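Local atomic coordinates of major extracellular endoglucanase (Xanthomonas campestris pv. campestris, PDB entry 4TUF), a protein that cleaves internal beta-1,4-glucosidic linkages in cellulose, lichenin and cereal beta-D-glucans, this chain being its family 5 glycoside hydrolase catalytic domain. Residues F54-A64 with M104-C115. Sequence-based numbering, arbitrary orientation.
Sequences FNAVRLPFCPA and MYVLLDHHTPDC. With 2HP (dihydrogenphosphate ion), chain J.
Strands 56-61 and 105-110 run parallel, their axes 24° apart, and A56 through F61 pair in order with Y105 through H110 by a ladder of backbone hydrogen bonds that reaches from Y105 N on N55 O to H111 N on F61 O. On the face bearing R58, P60 and D109, the arginine chain, extended from CG to NE, lays its guanidinium against the D109 carboxylate, the two planes 25° apart. D109 OD2 lies over one guanidinium face, 3.3 Å from R58 NH1, so the attraction is one of charge without a directed N-H. The same OD2 accepts, on its syn side, a hydrogen bond from H111 ND1, which holds the imidazole beside the P60 ring. R58 also forms salt bridges with E278, probably the nucleophile, and with D153 and E196, and hydrogen bonds to N23 and N156. On the other face L59 CB meets L108 CD2 at 3.8 Å. F61, with CG between its backbone N and carbonyl carbon (chi1 68°), swings across the neighbouring strand and takes H110 CA over its ring, 4.0 Å from the centroid. Past the strand ends a disulfide, C62 SG to C115 SG, ties the loops together. The pair belongs to the parallel barrel of the TIM fold, linked by a beta-alpha-beta crossover through helix 88-102: strands 16-23 and 149-153 flank it, helices 42-51 and 129-143 pack on the V57, F61 and L108 side, and R58 points toward the probable catalytic centre around E278.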
# COMPACT_ATOMS: atom_id res chain seq x y z
N PHE A 54 -5.96 -13.71 -5.13
CA PHE A 54 -5.03 -12.88 -4.35
C PHE A 54 -4.17 -13.74 -3.44
O PHE A 54 -4.66 -14.65 -2.79
CB PHE A 54 -5.78 -11.84 -3.50
CG PHE A 54 -6.56 -10.83 -4.29
CD1 PHE A 54 -5.92 -9.78 -4.92
CD2 PHE A 54 -7.94 -10.90 -4.37
CE1 PHE A 54 -6.65 -8.84 -5.63
CE2 PHE A 54 -8.67 -9.97 -5.08
CZ PHE A 54 -8.02 -8.93 -5.71
N ASN A 55 -2.87 -13.44 -3.39
CA ASN A 55 -1.99 -14.14 -2.47
C ASN A 55 -1.24 -13.16 -1.58
O ASN A 55 -0.32 -13.54 -0.87
CB ASN A 55 -0.99 -15.01 -3.23
CG ASN A 55 0.16 -14.22 -3.82
OD1 ASN A 55 0.03 -13.03 -4.11
ND2 ASN A 55 1.29 -14.88 -4.00
N ALA A 56 -1.63 -11.89 -1.64
CA ALA A 56 -0.94 -10.85 -0.90
C ALA A 56 -1.90 -9.76 -0.45
O ALA A 56 -2.87 -9.46 -1.13
CB ALA A 56 0.18 -10.26 -1.75
N VAL A 57 -1.60 -9.18 0.70
CA VAL A 57 -2.48 -8.19 1.31
C VAL A 57 -1.67 -7.04 1.91
O VAL A 57 -0.65 -7.26 2.57
CB VAL A 57 -3.37 -8.86 2.40
CG1 VAL A 57 -3.63 -7.92 3.56
CG2 VAL A 57 -4.68 -9.34 1.80
N ARG A 58 -2.12 -5.82 1.67
CA ARG A 58 -1.54 -4.64 2.30
C ARG A 58 -2.47 -4.18 3.42
O ARG A 58 -3.62 -3.83 3.17
CB ARG A 58 -1.32 -3.53 1.27
CG ARG A 58 -0.56 -2.31 1.76
CD ARG A 58 -0.28 -1.38 0.59
NE ARG A 58 0.44 -0.16 0.94
CZ ARG A 58 -0.14 1.01 1.16
NH1 ARG A 58 -1.46 1.13 1.09
NH2 ARG A 58 0.60 2.08 1.46
N LEU A 59 -1.96 -4.18 4.65
CA LEU A 59 -2.77 -3.86 5.84
C LEU A 59 -2.47 -2.49 6.44
O LEU A 59 -1.50 -2.33 7.19
CB LEU A 59 -2.55 -4.91 6.93
CG LEU A 59 -3.52 -6.08 7.02
CD1 LEU A 59 -3.27 -6.84 8.31
CD2 LEU A 59 -4.96 -5.59 6.97
N PRO A 60 -3.29 -1.48 6.11
CA PRO A 60 -3.16 -0.21 6.83
C PRO A 60 -3.43 -0.36 8.33
O PRO A 60 -4.29 -1.14 8.72
CB PRO A 60 -4.23 0.67 6.16
CG PRO A 60 -4.41 0.08 4.79
CD PRO A 60 -4.22 -1.40 4.98
N PHE A 61 -2.69 0.37 9.15
CA PHE A 61 -2.95 0.43 10.58
C PHE A 61 -2.65 1.84 11.09
O PHE A 61 -2.12 2.67 10.36
CB PHE A 61 -2.11 -0.60 11.34
CG PHE A 61 -0.64 -0.31 11.33
CD1 PHE A 61 -0.06 0.48 12.32
CD2 PHE A 61 0.18 -0.82 10.33
CE1 PHE A 61 1.30 0.76 12.31
CE2 PHE A 61 1.53 -0.54 10.31
CZ PHE A 61 2.09 0.25 11.30
N CYS A 62 -3.00 2.11 12.34
CA CYS A 62 -2.71 3.39 12.97
C CYS A 62 -2.16 3.11 14.36
O CYS A 62 -2.34 2.01 14.87
CB CYS A 62 -3.97 4.26 13.03
SG CYS A 62 -5.30 3.60 14.09
N PRO A 63 -1.46 4.09 14.96
CA PRO A 63 -0.90 3.90 16.30
C PRO A 63 -1.91 3.42 17.34
O PRO A 63 -1.61 2.48 18.08
CB PRO A 63 -0.39 5.30 16.65
CG PRO A 63 0.00 5.88 15.34
CD PRO A 63 -1.02 5.36 14.36
N ALA A 64 -3.08 4.05 17.40
CA ALA A 64 -4.10 3.70 18.38
C ALA A 64 -4.43 2.20 18.36
O ALA A 64 -4.65 1.59 19.40
CB ALA A 64 -5.36 4.51 18.15
N MET A 104 -0.68 -16.37 2.81
CA MET A 104 -0.88 -15.09 2.15
C MET A 104 0.13 -14.07 2.68
O MET A 104 0.25 -13.89 3.89
CB MET A 104 -2.32 -14.59 2.35
CG MET A 104 -3.37 -15.52 1.76
SD MET A 104 -5.09 -15.00 1.99
CE MET A 104 -5.06 -13.38 1.20
N TYR A 105 0.85 -13.42 1.77
CA TYR A 105 1.86 -12.43 2.13
C TYR A 105 1.19 -11.18 2.68
O TYR A 105 0.14 -10.77 2.20
CB TYR A 105 2.74 -12.08 0.93
CG TYR A 105 3.50 -13.26 0.37
CD1 TYR A 105 4.65 -13.73 1.00
CD2 TYR A 105 3.07 -13.91 -0.78
CE1 TYR A 105 5.36 -14.81 0.49
CE2 TYR A 105 3.77 -15.00 -1.29
CZ TYR A 105 4.91 -15.44 -0.65
OH TYR A 105 5.61 -16.52 -1.15
N VAL A 106 1.81 -10.58 3.70
CA VAL A 106 1.24 -9.38 4.32
C VAL A 106 2.23 -8.22 4.36
O VAL A 106 3.31 -8.34 4.95
CB VAL A 106 0.74 -9.69 5.75
CG1 VAL A 106 0.25 -8.42 6.43
CG2 VAL A 106 -0.34 -10.73 5.72
N LEU A 107 1.87 -7.11 3.74
CA LEU A 107 2.66 -5.89 3.83
C LEU A 107 1.95 -4.91 4.76
O LEU A 107 0.91 -4.34 4.41
CB LEU A 107 2.86 -5.26 2.44
CG LEU A 107 3.79 -4.03 2.32
CD1 LEU A 107 5.23 -4.36 2.71
CD2 LEU A 107 3.77 -3.43 0.91
N LEU A 108 2.49 -4.72 5.96
CA LEU A 108 1.91 -3.78 6.90
C LEU A 108 2.21 -2.34 6.46
O LEU A 108 3.23 -2.08 5.82
CB LEU A 108 2.43 -4.05 8.32
CG LEU A 108 2.00 -5.42 8.86
CD1 LEU A 108 2.76 -5.81 10.10
CD2 LEU A 108 0.50 -5.46 9.13
N ASP A 109 1.31 -1.42 6.79
CA ASP A 109 1.33 -0.06 6.28
C ASP A 109 0.98 0.95 7.37
O ASP A 109 -0.12 0.93 7.92
CB ASP A 109 0.36 0.05 5.09
CG ASP A 109 -0.05 1.49 4.78
OD1 ASP A 109 0.75 2.42 5.00
OD2 ASP A 109 -1.19 1.68 4.29
N HIS A 110 1.92 1.83 7.69
CA HIS A 110 1.70 2.89 8.68
C HIS A 110 0.92 4.01 8.02
O HIS A 110 1.50 4.91 7.40
CB HIS A 110 3.02 3.41 9.24
CG HIS A 110 2.86 4.29 10.44
ND1 HIS A 110 2.21 5.50 10.39
CD2 HIS A 110 3.27 4.13 11.72
CE1 HIS A 110 2.22 6.05 11.59
NE2 HIS A 110 2.86 5.24 12.42
N HIS A 111 -0.40 3.96 8.15
CA HIS A 111 -1.27 4.70 7.24
C HIS A 111 -1.57 6.11 7.72
O HIS A 111 -1.52 7.07 6.94
CB HIS A 111 -2.57 3.94 7.04
CG HIS A 111 -3.23 4.19 5.72
ND1 HIS A 111 -2.82 3.57 4.56
CD2 HIS A 111 -4.26 5.00 5.38
CE1 HIS A 111 -3.58 3.99 3.56
NE2 HIS A 111 -4.46 4.85 4.03
N THR A 112 -1.90 6.24 9.00
CA THR A 112 -2.28 7.53 9.56
C THR A 112 -1.83 7.64 11.00
O THR A 112 -1.90 6.66 11.74
CB THR A 112 -3.80 7.76 9.48
OG1 THR A 112 -4.16 8.86 10.33
CG2 THR A 112 -4.55 6.52 9.94
N PRO A 113 -1.36 8.83 11.40
CA PRO A 113 -0.90 9.07 12.78
C PRO A 113 -2.03 9.19 13.80
O PRO A 113 -1.73 9.13 14.99
CB PRO A 113 -0.15 10.40 12.67
CG PRO A 113 -0.81 11.10 11.53
CD PRO A 113 -1.16 10.02 10.54
N ASP A 114 -3.28 9.35 13.36
CA ASP A 114 -4.37 9.65 14.29
C ASP A 114 -5.69 8.98 13.96
O ASP A 114 -6.75 9.47 14.35
CB ASP A 114 -4.59 11.17 14.37
CG ASP A 114 -4.87 11.81 13.01
OD1 ASP A 114 -5.40 11.13 12.10
OD2 ASP A 114 -4.55 13.00 12.85
N CYS A 115 -5.63 7.87 13.23
CA CYS A 115 -6.84 7.12 12.90
C CYS A 115 -7.87 7.99 12.16
O CYS A 115 -9.08 7.78 12.28
CB CYS A 115 -7.45 6.50 14.16
SG CYS A 115 -6.49 5.10 14.80
P 2HP J . -7.29 15.11 10.46
O1 2HP J . -6.75 13.76 10.84
O2 2HP J . -6.50 15.67 9.30
O3 2HP J . -8.74 14.96 10.04
O4 2HP J . -7.19 16.06 11.63